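Local structure of oxidoreductase, NAD-binding/iron-sulfur cluster-binding protein (Nitratireductor pacificus pht-3B, 6ZXU) at residues G437-S445 with P654-D662; L40-L48 with E261-R270. The protein is a catabolic reductive dehalogenase that carries cobalamin and two [4Fe-4S] clusters and probably uses them to remove halogen from organic substrates. All blocks are in the same frame, centred on the assembly; numbering follows the deposited sequence.

Contact 1 of 2, residues G437-S445 with P654-D662; sequences GASGDDWIS and PRMGTNERD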
ATOM      1  N   GLY A 437      -8.674  13.842   0.086  1.00 18.93           N
ATOM      2  CA  GLY A 437      -8.968  14.701   1.208  1.00 19.53           C
ATOM      3  C   GLY A 437      -7.756  15.443   1.759  1.00 18.17           C
ATOM      4  O   GLY A 437      -7.903  16.383   2.488  1.00 16.89           O
ATOM      5  N   ALA A 438      -6.540  14.972   1.421  1.00 19.43           N
ATOM      6  CA  ALA A 438      -5.283  15.275   2.112  1.00 16.45           C
ATOM      7  C   ALA A 438      -4.540  16.341   1.363  1.00 15.55           C
ATOM      8  O   ALA A 438      -4.736  16.558   0.193  1.00 15.28           O
ATOM      9  CB  ALA A 438      -4.419  14.039   2.196  1.00 17.31           C
ATOM     10  N   SER A 439      -3.673  17.021   2.077  1.00 16.80           N
ATOM     11  CA  SER A 439      -2.742  17.967   1.489  1.00 18.02           C
ATOM     12  C   SER A 439      -1.566  17.207   0.760  1.00 17.28           C
ATOM     13  O   SER A 439      -0.873  17.780  -0.060  1.00 15.82           O
ATOM     14  CB  SER A 439      -2.144  18.872   2.592  1.00 18.10           C
ATOM     15  OG  SER A 439      -1.303  19.835   1.995  1.00 21.13           O
ATOM     16  N   GLY A 440      -1.353  15.950   1.124  1.00 18.05           N
ATOM     17  CA  GLY A 440      -0.145  15.238   0.746  1.00 17.94           C
ATOM     18  C   GLY A 440       0.962  15.249   1.747  1.00 17.15           C
ATOM     19  O   GLY A 440       1.684  14.255   1.861  1.00 16.86           O
ATOM     20  N   ASP A 441       1.100  16.374   2.498  1.00 17.95           N
ATOM     21  CA  ASP A 441       2.067  16.478   3.593  1.00 17.48           C
ATOM     22  C   ASP A 441       1.402  16.825   4.952  1.00 16.39           C
ATOM     23  O   ASP A 441       2.011  17.474   5.800  1.00 14.59           O
ATOM     24  CB  ASP A 441       3.091  17.478   3.248  1.00 16.22           C
ATOM     25  CG  ASP A 441       2.456  18.840   2.865  1.00 19.04           C
ATOM     26  OD1 ASP A 441       1.205  18.932   2.741  1.00 17.78           O
ATOM     27  OD2 ASP A 441       3.229  19.770   2.609  1.00 15.23           O
ATOM     28  N   ASP A 442       0.195  16.323   5.198  1.00 16.17           N
ATOM     29  CA  ASP A 442      -0.460  16.554   6.478  1.00 16.06           C
ATOM     30  C   ASP A 442      -0.367  15.385   7.374  1.00 17.71           C
ATOM     31  O   ASP A 442       0.540  14.579   7.222  1.00 19.21           O
ATOM     32  CB  ASP A 442      -1.912  17.005   6.228  1.00 20.47           C
ATOM     33  CG  ASP A 442      -2.763  15.953   5.464  1.00 19.77           C
ATOM     34  OD1 ASP A 442      -2.465  14.753   5.552  1.00 20.98           O
ATOM     35  OD2 ASP A 442      -3.775  16.352   4.815  1.00 19.84           O
ATOM     36  N   TRP A 443      -1.287  15.242   8.339  1.00 17.94           N
ATOM     37  CA  TRP A 443      -1.167  14.256   9.421  1.00 18.09           C
ATOM     38  C   TRP A 443      -1.408  12.831   9.030  1.00 17.34           C
ATOM     39  O   TRP A 443      -1.000  11.934   9.740  1.00 19.90           O
ATOM     40  CB  TRP A 443      -2.024  14.682  10.699  1.00 21.09           C
ATOM     41  CG  TRP A 443      -1.471  15.942  11.178  1.00 18.85           C
ATOM     42  CD1 TRP A 443      -1.941  17.195  10.969  1.00 20.23           C
ATOM     43  CD2 TRP A 443      -0.196  16.086  11.820  1.00 19.55           C
ATOM     44  NE1 TRP A 443      -1.042  18.104  11.478  1.00 21.41           N
ATOM     45  CE2 TRP A 443       0.045  17.449  11.974  1.00 20.31           C
ATOM     46  CE3 TRP A 443       0.734  15.200  12.303  1.00 18.11           C
ATOM     47  CZ2 TRP A 443       1.229  17.942  12.598  1.00 23.14           C
ATOM     48  CZ3 TRP A 443       1.898  15.671  12.929  1.00 19.31           C
ATOM     49  CH2 TRP A 443       2.130  17.035  13.068  1.00 20.78           C
ATOM     50  N   ILE A 444      -1.988  12.596   7.872  1.00 19.00           N
ATOM     51  CA  ILE A 444      -2.272  11.219   7.441  1.00 16.54           C
ATOM     52  C   ILE A 444      -1.218  10.651   6.458  1.00 16.79           C
ATOM     53  O   ILE A 444      -1.282   9.510   6.075  1.00 14.46           O
ATOM     54  CB  ILE A 444      -3.686  11.142   6.869  1.00 15.64           C
ATOM     55  CG1 ILE A 444      -4.263   9.700   6.926  1.00 15.47           C
ATOM     56  CG2 ILE A 444      -3.762  11.650   5.434  1.00 15.28           C
ATOM     57  CD1 ILE A 444      -4.309   9.163   8.317  1.00 17.69           C
ATOM     58  N   SER A 445      -0.309  11.491   5.991  1.00 17.39           N
ATOM     59  CA  SER A 445       0.569  11.122   4.881  1.00 18.95           C
ATOM     60  C   SER A 445       1.382   9.854   5.176  1.00 18.16           C
ATOM     61  O   SER A 445       1.321   8.891   4.433  1.00 17.42           O
ATOM     62  CB  SER A 445       1.517  12.260   4.527  1.00 18.49           C
ATOM     63  OG  SER A 445       2.403  11.867   3.521  1.00 19.41           O
ATOM     64  N   PRO A 654      -1.960  19.320  16.842  1.00 32.49           N
ATOM     65  CA  PRO A 654      -0.662  19.553  16.217  1.00 29.61           C
ATOM     66  C   PRO A 654      -0.033  20.796  16.820  1.00 31.50           C
ATOM     67  O   PRO A 654      -0.666  21.807  16.902  1.00 30.05           O
ATOM     68  CB  PRO A 654      -1.015  19.787  14.754  1.00 31.56           C
ATOM     69  CG  PRO A 654      -2.214  18.916  14.576  1.00 34.17           C
ATOM     70  CD  PRO A 654      -3.013  19.079  15.846  1.00 33.37           C
ATOM     71  N   ARG A 655       1.225  20.715  17.185  1.00 27.10           N
ATOM     72  CA  ARG A 655       1.898  21.817  17.833  1.00 31.88           C
ATOM     73  C   ARG A 655       2.106  23.043  16.926  1.00 29.43           C
ATOM     74  O   ARG A 655       1.897  24.152  17.338  1.00 29.11           O
ATOM     75  CB  ARG A 655       3.231  21.304  18.401  1.00 36.61           C
ATOM     76  CG  ARG A 655       4.053  22.368  19.123  1.00 42.52           C
ATOM     77  CD  ARG A 655       5.279  21.741  19.812  1.00 42.57           C
ATOM     78  NE  ARG A 655       6.143  21.178  18.763  1.00 54.72           N
ATOM     79  CZ  ARG A 655       6.959  21.870  17.946  1.00 58.39           C
ATOM     80  NH1 ARG A 655       7.122  23.190  18.081  1.00 59.52           N
ATOM     81  NH2 ARG A 655       7.621  21.223  16.982  1.00 59.25           N
ATOM     82  N   MET A 656       2.467  22.846  15.665  1.00 29.39           N
ATOM     83  CA  MET A 656       2.758  23.949  14.734  1.00 26.60           C
ATOM     84  C   MET A 656       1.684  24.164  13.659  1.00 27.14           C
ATOM     85  O   MET A 656       1.839  25.012  12.787  1.00 30.76           O
ATOM     86  CB  MET A 656       4.062  23.616  14.013  1.00 28.40           C
ATOM     87  CG  MET A 656       5.236  23.411  14.916  1.00 36.76           C
ATOM     88  SD  MET A 656       5.478  24.987  15.853  1.00 45.43           S
ATOM     89  CE  MET A 656       6.008  26.133  14.571  1.00 40.58           C
ATOM     90  N   GLY A 657       0.620  23.380  13.693  1.00 25.50           N
ATOM     91  CA  GLY A 657      -0.479  23.506  12.720  1.00 27.71           C
ATOM     92  C   GLY A 657      -0.486  22.338  11.732  1.00 26.04           C
ATOM     93  O   GLY A 657       0.172  21.315  11.986  1.00 25.16           O
ATOM     94  N   THR A 658      -1.183  22.541  10.592  1.00 25.45           N
ATOM     95  CA  THR A 658      -1.466  21.504   9.629  1.00 23.52           C
ATOM     96  C   THR A 658      -1.396  22.072   8.250  1.00 24.85           C
ATOM     97  O   THR A 658      -1.983  23.100   7.950  1.00 22.15           O
ATOM     98  CB  THR A 658      -2.839  20.945   9.901  1.00 23.72           C
ATOM     99  OG1 THR A 658      -2.841  20.365  11.219  1.00 22.56           O
ATOM    100  CG2 THR A 658      -3.249  19.911   8.878  1.00 25.92           C
ATOM    101  N   ASN A 659      -0.659  21.385   7.373  1.00 23.31           N
ATOM    102  CA  ASN A 659      -0.628  21.749   5.936  1.00 21.82           C
ATOM    103  C   ASN A 659      -1.959  21.553   5.302  1.00 18.83           C
ATOM    104  O   ASN A 659      -2.615  20.517   5.494  1.00 17.95           O
ATOM    105  CB  ASN A 659       0.428  20.892   5.160  1.00 20.33           C
ATOM    106  CG  ASN A 659       1.821  21.222   5.577  1.00 21.49           C
ATOM    107  OD1 ASN A 659       2.231  22.384   5.523  1.00 24.22           O
ATOM    108  ND2 ASN A 659       2.576  20.219   6.031  1.00 18.22           N
ATOM    109  N   GLU A 660      -2.415  22.565   4.569  1.00 19.02           N
ATOM    110  CA  GLU A 660      -3.688  22.531   3.814  1.00 22.33           C
ATOM    111  C   GLU A 660      -3.451  23.214   2.481  1.00 24.09           C
ATOM    112  O   GLU A 660      -4.046  24.212   2.137  1.00 20.38           O
ATOM    113  CB  GLU A 660      -4.830  23.171   4.590  1.00 23.81           C
ATOM    114  CG  GLU A 660      -5.068  22.472   5.902  1.00 25.49           C
ATOM    115  CD  GLU A 660      -6.083  23.244   6.760  1.00 46.42           C
ATOM    116  OE1 GLU A 660      -5.950  24.554   6.861  1.00 47.41           O
ATOM    117  OE2 GLU A 660      -6.988  22.532   7.332  1.00 40.40           O
ATOM    118  N   ARG A 661      -2.588  22.605   1.703  1.00 20.75           N
ATOM    119  CA  ARG A 661      -2.133  23.181   0.469  1.00 22.04           C
ATOM    120  C   ARG A 661      -3.172  23.025  -0.637  1.00 24.87           C
ATOM    121  O   ARG A 661      -3.878  22.031  -0.752  1.00 23.41           O
ATOM    122  CB  ARG A 661      -0.803  22.486   0.079  1.00 20.96           C
ATOM    123  CG  ARG A 661       0.273  22.714   1.083  1.00 21.61           C
ATOM    124  CD  ARG A 661       1.589  22.183   0.569  1.00 21.34           C
ATOM    125  NE  ARG A 661       2.534  22.220   1.617  1.00 21.14           N
ATOM    126  CZ  ARG A 661       3.330  23.240   1.842  1.00 28.31           C
ATOM    127  NH1 ARG A 661       3.253  24.327   1.080  1.00 28.86           N
ATOM    128  NH2 ARG A 661       4.206  23.195   2.810  1.00 29.29           N
ATOM    129  N   ASP A 662      -3.205  24.038  -1.484  1.00 29.80           N
ATOM    130  CA  ASP A 662      -4.043  24.077  -2.667  1.00 32.68           C
ATOM    131  C   ASP A 662      -3.123  24.185  -3.876  1.00 31.85           C
ATOM    132  O   ASP A 662      -1.905  24.439  -3.722  1.00 35.38           O
ATOM    133  CB  ASP A 662      -4.921  25.348  -2.564  1.00 35.12           C
ATOM    134  CG  ASP A 662      -5.824  25.337  -1.283  1.00 44.04           C
ATOM    135  OD1 ASP A 662      -6.326  24.238  -0.868  1.00 34.53           O
ATOM    136  OD2 ASP A 662      -6.026  26.452  -0.725  1.00 49.91           O
TER
HETATM  137  O   HOH W   1      -4.861  18.721   5.665  1.00 21.32           O

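Contact 2 of 2, residues L40-L48 with E261-R270; sequences LGPLALERL and EVMLGIDGTR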
ATOM      1  N   LEU A  40     -18.814   5.601   4.936  1.00 17.49           N
ATOM      2  CA  LEU A  40     -19.825   4.820   4.294  1.00 18.60           C
ATOM      3  C   LEU A  40     -19.309   3.598   3.585  1.00 18.66           C
ATOM      4  O   LEU A  40     -20.060   2.689   3.288  1.00 20.99           O
ATOM      5  CB  LEU A  40     -20.629   5.731   3.298  1.00 19.40           C
ATOM      6  CG  LEU A  40     -21.392   6.890   3.946  1.00 21.51           C
ATOM      7  CD1 LEU A  40     -22.226   7.670   2.966  1.00 21.31           C
ATOM      8  CD2 LEU A  40     -22.316   6.421   5.064  1.00 21.57           C
ATOM      9  N   GLY A  41     -18.014   3.595   3.280  1.00 20.16           N
ATOM     10  CA  GLY A  41     -17.375   2.512   2.566  1.00 19.02           C
ATOM     11  C   GLY A  41     -17.762   2.418   1.072  1.00 20.82           C
ATOM     12  O   GLY A  41     -18.545   3.244   0.534  1.00 21.39           O
ATOM     13  N   PRO A  42     -17.304   1.338   0.420  1.00 17.25           N
ATOM     14  CA  PRO A  42     -17.565   1.154  -1.016  1.00 17.20           C
ATOM     15  C   PRO A  42     -18.860   0.453  -1.360  1.00 17.81           C
ATOM     16  O   PRO A  42     -19.221   0.461  -2.524  1.00 19.23           O
ATOM     17  CB  PRO A  42     -16.369   0.338  -1.437  1.00 19.27           C
ATOM     18  CG  PRO A  42     -16.059  -0.524  -0.263  1.00 21.23           C
ATOM     19  CD  PRO A  42     -16.366   0.322   0.945  1.00 17.72           C
ATOM     20  N   LEU A  43     -19.604  -0.085  -0.394  1.00 16.84           N
ATOM     21  CA  LEU A  43     -20.843  -0.741  -0.609  1.00 17.12           C
ATOM     22  C   LEU A  43     -22.008   0.139  -0.116  1.00 19.03           C
ATOM     23  O   LEU A  43     -21.861   0.933   0.825  1.00 17.13           O
ATOM     24  CB  LEU A  43     -20.862  -2.126   0.124  1.00 16.11           C
ATOM     25  CG  LEU A  43     -19.782  -3.107  -0.314  1.00 17.40           C
ATOM     26  CD1 LEU A  43     -19.774  -4.263   0.666  1.00 20.27           C
ATOM     27  CD2 LEU A  43     -20.048  -3.638  -1.739  1.00 15.98           C
ATOM     28  N   ALA A  44     -23.161  -0.055  -0.735  1.00 17.20           N
ATOM     29  CA  ALA A  44     -24.372   0.762  -0.427  1.00 18.59           C
ATOM     30  C   ALA A  44     -25.125   0.167   0.786  1.00 17.75           C
ATOM     31  O   ALA A  44     -26.325  -0.105   0.720  1.00 19.07           O
ATOM     32  CB  ALA A  44     -25.312   0.871  -1.646  1.00 21.02           C
ATOM     33  N   LEU A  45     -24.430   0.078   1.910  1.00 17.23           N
ATOM     34  CA  LEU A  45     -24.981  -0.481   3.136  1.00 18.64           C
ATOM     35  C   LEU A  45     -26.150   0.372   3.680  1.00 19.20           C
ATOM     36  O   LEU A  45     -27.082  -0.135   4.271  1.00 22.19           O
ATOM     37  CB  LEU A  45     -23.903  -0.619   4.199  1.00 19.40           C
ATOM     38  CG  LEU A  45     -22.676  -1.475   3.838  1.00 17.24           C
ATOM     39  CD1 LEU A  45     -21.702  -1.569   5.012  1.00 21.94           C
ATOM     40  CD2 LEU A  45     -23.072  -2.812   3.323  1.00 18.30           C
ATOM     41  N   GLU A  46     -26.098   1.649   3.460  1.00 20.66           N
ATOM     42  CA  GLU A  46     -27.139   2.531   3.897  1.00 20.73           C
ATOM     43  C   GLU A  46     -28.451   2.364   3.150  1.00 21.91           C
ATOM     44  O   GLU A  46     -29.445   3.000   3.504  1.00 24.61           O
ATOM     45  CB  GLU A  46     -26.653   4.001   3.849  1.00 21.60           C
ATOM     46  CG  GLU A  46     -26.629   4.640   2.442  1.00 23.65           C
ATOM     47  CD  GLU A  46     -25.377   4.289   1.554  1.00 24.11           C
ATOM     48  OE1 GLU A  46     -24.506   3.460   1.968  1.00 22.35           O
ATOM     49  OE2 GLU A  46     -25.308   4.826   0.419  1.00 26.26           O
ATOM     50  N   ARG A  47     -28.509   1.544   2.113  1.00 20.58           N
ATOM     51  CA  ARG A  47     -29.755   1.288   1.396  1.00 20.31           C
ATOM     52  C   ARG A  47     -30.341  -0.063   1.732  1.00 20.03           C
ATOM     53  O   ARG A  47     -31.295  -0.487   1.084  1.00 24.18           O
ATOM     54  CB  ARG A  47     -29.483   1.410  -0.129  1.00 20.56           C
ATOM     55  CG  ARG A  47     -29.184   2.833  -0.531  1.00 23.90           C
ATOM     56  CD  ARG A  47     -29.091   2.929  -2.042  1.00 26.62           C
ATOM     57  NE  ARG A  47     -28.854   4.303  -2.480  1.00 25.96           N
ATOM     58  CZ  ARG A  47     -29.796   5.127  -2.922  1.00 27.10           C
ATOM     59  NH1 ARG A  47     -31.063   4.756  -2.970  1.00 29.15           N
ATOM     60  NH2 ARG A  47     -29.462   6.360  -3.314  1.00 28.63           N
ATOM     61  N   LEU A  48     -29.797  -0.755   2.720  1.00 20.19           N
ATOM     62  CA  LEU A  48     -30.335  -2.053   3.106  1.00 20.43           C
ATOM     63  C   LEU A  48     -31.414  -1.846   4.181  1.00 22.36           C
ATOM     64  O   LEU A  48     -31.328  -0.922   4.997  1.00 19.60           O
ATOM     65  CB  LEU A  48     -29.263  -2.932   3.666  1.00 21.38           C
ATOM     66  CG  LEU A  48     -28.142  -3.206   2.637  1.00 21.22           C
ATOM     67  CD1 LEU A  48     -27.104  -4.080   3.251  1.00 21.85           C
ATOM     68  CD2 LEU A  48     -28.661  -3.832   1.366  1.00 25.27           C
ATOM     69  N   GLU A 261     -30.755   1.622  -7.635  1.00 23.08           N
ATOM     70  CA  GLU A 261     -29.705   2.544  -7.129  1.00 23.62           C
ATOM     71  C   GLU A 261     -28.483   1.817  -6.644  1.00 20.31           C
ATOM     72  O   GLU A 261     -27.394   2.307  -6.849  1.00 23.99           O
ATOM     73  CB  GLU A 261     -30.253   3.413  -6.023  1.00 24.12           C
ATOM     74  CG  GLU A 261     -31.430   4.281  -6.432  1.00 28.17           C
ATOM     75  CD  GLU A 261     -32.824   3.571  -6.410  1.00 37.48           C
ATOM     76  OE1 GLU A 261     -33.002   2.321  -6.092  1.00 35.93           O
ATOM     77  OE2 GLU A 261     -33.799   4.307  -6.789  1.00 47.66           O
ATOM     78  N   VAL A 262     -28.665   0.618  -6.089  1.00 18.06           N
ATOM     79  CA  VAL A 262     -27.580  -0.172  -5.656  1.00 19.46           C
ATOM     80  C   VAL A 262     -26.862  -0.852  -6.804  1.00 19.69           C
ATOM     81  O   VAL A 262     -25.606  -0.874  -6.850  1.00 18.76           O
ATOM     82  CB  VAL A 262     -28.063  -1.236  -4.614  1.00 21.95           C
ATOM     83  CG1 VAL A 262     -26.933  -2.122  -4.191  1.00 24.46           C
ATOM     84  CG2 VAL A 262     -28.708  -0.517  -3.408  1.00 20.12           C
ATOM     85  N   MET A 263     -27.640  -1.499  -7.697  1.00 21.00           N
ATOM     86  CA  MET A 263     -27.101  -2.167  -8.859  1.00 20.67           C
ATOM     87  C   MET A 263     -26.218  -1.245  -9.660  1.00 19.83           C
ATOM     88  O   MET A 263     -25.102  -1.637 -10.057  1.00 21.08           O
ATOM     89  CB  MET A 263     -28.222  -2.756  -9.676  1.00 20.62           C
ATOM     90  CG  MET A 263     -27.773  -3.437 -10.969  1.00 28.26           C
ATOM     91  SD  MET A 263     -26.659  -4.882 -10.846  1.00 34.77           S
ATOM     92  CE  MET A 263     -27.729  -5.999  -9.904  1.00 34.74           C
ATOM     93  N   LEU A 264     -26.693  -0.047  -9.956  1.00 17.72           N
ATOM     94  CA  LEU A 264     -25.931   0.875 -10.777  1.00 20.88           C
ATOM     95  C   LEU A 264     -24.869   1.684 -10.037  1.00 24.21           C
ATOM     96  O   LEU A 264     -24.074   2.390 -10.678  1.00 21.71           O
ATOM     97  CB  LEU A 264     -26.839   1.860 -11.524  1.00 26.93           C
ATOM     98  CG  LEU A 264     -27.456   1.301 -12.812  1.00 27.54           C
ATOM     99  CD1 LEU A 264     -28.276   2.381 -13.505  1.00 29.28           C
ATOM    100  CD2 LEU A 264     -26.416   0.860 -13.794  1.00 30.80           C
ATOM    101  N   GLY A 265     -24.898   1.663  -8.706  1.00 22.04           N
ATOM    102  CA  GLY A 265     -23.875   2.340  -7.944  1.00 19.85           C
ATOM    103  C   GLY A 265     -24.000   3.840  -8.040  1.00 21.40           C
ATOM    104  O   GLY A 265     -23.028   4.549  -8.158  1.00 21.34           O
ATOM    105  N   ILE A 266     -25.232   4.346  -7.907  1.00 23.51           N
ATOM    106  CA  ILE A 266     -25.492   5.757  -8.242  1.00 23.85           C
ATOM    107  C   ILE A 266     -24.696   6.727  -7.368  1.00 23.31           C
ATOM    108  O   ILE A 266     -24.336   7.849  -7.805  1.00 22.74           O
ATOM    109  CB  ILE A 266     -27.028   6.036  -8.223  1.00 25.67           C
ATOM    110  CG1 ILE A 266     -27.326   7.336  -8.959  1.00 32.09           C
ATOM    111  CG2 ILE A 266     -27.661   6.143  -6.825  1.00 27.92           C
ATOM    112  CD1 ILE A 266     -27.280   7.200 -10.483  1.00 40.45           C
ATOM    113  N   ASP A 267     -24.485   6.332  -6.123  1.00 21.60           N
ATOM    114  CA  ASP A 267     -23.782   7.194  -5.171  1.00 23.44           C
ATOM    115  C   ASP A 267     -22.280   7.000  -5.178  1.00 21.76           C
ATOM    116  O   ASP A 267     -21.583   7.476  -4.317  1.00 23.53           O
ATOM    117  CB  ASP A 267     -24.369   6.960  -3.750  1.00 27.09           C
ATOM    118  CG  ASP A 267     -25.816   7.539  -3.598  1.00 33.03           C
ATOM    119  OD1 ASP A 267     -26.121   8.633  -4.240  1.00 38.27           O
ATOM    120  OD2 ASP A 267     -26.669   6.881  -2.926  1.00 37.25           O
ATOM    121  N   GLY A 268     -21.788   6.230  -6.126  1.00 24.95           N
ATOM    122  CA  GLY A 268     -20.358   5.977  -6.264  1.00 22.01           C
ATOM    123  C   GLY A 268     -19.881   4.691  -5.662  1.00 21.73           C
ATOM    124  O   GLY A 268     -18.745   4.561  -5.336  1.00 27.63           O
ATOM    125  N   THR A 269     -20.775   3.757  -5.473  1.00 21.09           N
ATOM    126  CA  THR A 269     -20.507   2.537  -4.812  1.00 19.17           C
ATOM    127  C   THR A 269     -20.184   1.444  -5.835  1.00 20.07           C
ATOM    128  O   THR A 269     -20.411   1.634  -7.029  1.00 18.45           O
ATOM    129  CB  THR A 269     -21.723   2.175  -3.895  1.00 21.51           C
ATOM    130  OG1 THR A 269     -22.979   2.196  -4.601  1.00 19.10           O
ATOM    131  CG2 THR A 269     -21.795   3.142  -2.738  1.00 20.59           C
ATOM    132  N   ARG A 270     -19.779   0.282  -5.358  1.00 20.22           N
ATOM    133  CA  ARG A 270     -19.437  -0.844  -6.211  1.00 22.48           C
ATOM    134  C   ARG A 270     -20.684  -1.327  -7.029  1.00 23.07           C
ATOM    135  O   ARG A 270     -21.703  -1.670  -6.451  1.00 20.74           O
ATOM    136  CB  ARG A 270     -18.938  -1.977  -5.383  1.00 23.77           C
ATOM    137  CG  ARG A 270     -18.440  -3.162  -6.148  1.00 26.60           C
ATOM    138  CD  ARG A 270     -18.014  -4.267  -5.152  1.00 33.78           C
ATOM    139  NE  ARG A 270     -17.676  -5.502  -5.838  1.00 36.47           N
ATOM    140  CZ  ARG A 270     -16.480  -5.715  -6.387  1.00 39.48           C
ATOM    141  NH1 ARG A 270     -16.237  -6.827  -7.092  1.00 34.68           N
ATOM    142  NH2 ARG A 270     -15.530  -4.781  -6.265  1.00 34.55           N
TER
HETATM  143  O   HOH W   2     -25.913   4.597  -2.253  1.00 30.22           O
HETATM  144  O   HOH W   3     -32.048   1.799  -2.888  1.00 31.61           O

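Contact 1 of 2, residues G437-S445 with P654-D662
D441 and R661 form the salt bridge of this contact, where the loop between helices 432-437 and 445-469 meets the irregular chain after strand 650-652. The first loop ends in a type I turn, D442-S445, leading into helix 445-469 and capped by D442; the D441 side chain lies about 6 Å from a bound [4Fe-4S] cluster. R661 NE reaches the syn lone pair of D441 OD2 at 2.7 Å; Y578 also bonds to OD2. The other carboxylate oxygen, OD1, accepts from S439 OG, which in turn accepts from R661 N at 3.1 Å. The amide of N659 stacks on the D441 carboxylate, the planes 17° apart, and its ND2 donates to D441 O at 2.8 Å from above the carbonyl plane. With an alanine here, R661 NE would probably lose its carboxylate mate and the S439 hydroxyl its acceptor.

The main apolar contact is at the other end, where P654 packs CG and CB against the NE1 and CZ2 side of the W443 indole.

Of the remaining polar links, D442 OD1 accepts the capping bond from I444 N, chi1 of 61° placing the carboxylate, while a water joins OD2 to N659 O. In the indole plane, W443 NE1 donates to T658 OG1 at 2.9 Å.

Contact 2 of 2, residues L40-L48 with E261-R270
The aliphatic chain of R47 passes V262, the two side chains running opposite ways, where the N-terminal loop packs on the end of helix 260-264, a helix closed by a Schellman motif with G265 as its C-prime residue. The tight side is apolar and backbone-bonded. V262 CG2 lies 3.7 Å from R47 CD and also meets the methyl of A44, the centre of an inverse gamma turn. T269 packs CB and CG2 against P42 O. Next along, R270 N donates to P42 O at 2.9 Å. L43 and R270 then run side by side, CD2 against CD, before the R270 guanidinium leaves for E274 and D275.

The looser side is charged and watery. R47 keeps its chain extended from CG to NE (chi3 178°), which carries the guanidinium past V262 to the turn G265-G268. There E261 CB sits over one guanidinium face, 3.4 Å above its plane, while D267 approaches the edge. E261 OE1 lies well out of that plane, 4.4 Å from R47 NH1, probably attracted by charge alone; a water bonds NH1 and, only weakly, OE1. E46 OE2, paired with R36, comes within 4.2 Å of D267 OD2; a water donating to both probably eases the repulsion. In the R47-D267 salt bridge, R47 NH2 meets D267 OD2 at 2.9 Å, in the guanidinium plane and with an N-H...O angle of 167°.

How the contacts relate
From the N terminus, the chain first lays down 40-48, then runs through helices 74-85 to 206-212 and the antiparallel sheet containing 121-126, 142-149, 194-198 and 232-239 before 261-270 returns to close contact 2. That loop is complete before contact 1 opens, so the two are in series and neither nest nor cross. Contact 1 starts at 437-445, after strand 422-429 of a second antiparallel sheet, and closes at 654-662, with cysteines of both [4Fe-4S] clusters in between. Contact 2 therefore ties the N-terminal loop to helix 260-264, and contact 1 ties the loop between helices 432-437 and 445-469 to the loop after strand 650-652. Their centres are 30 Å apart, their nearest atoms about 14 Å.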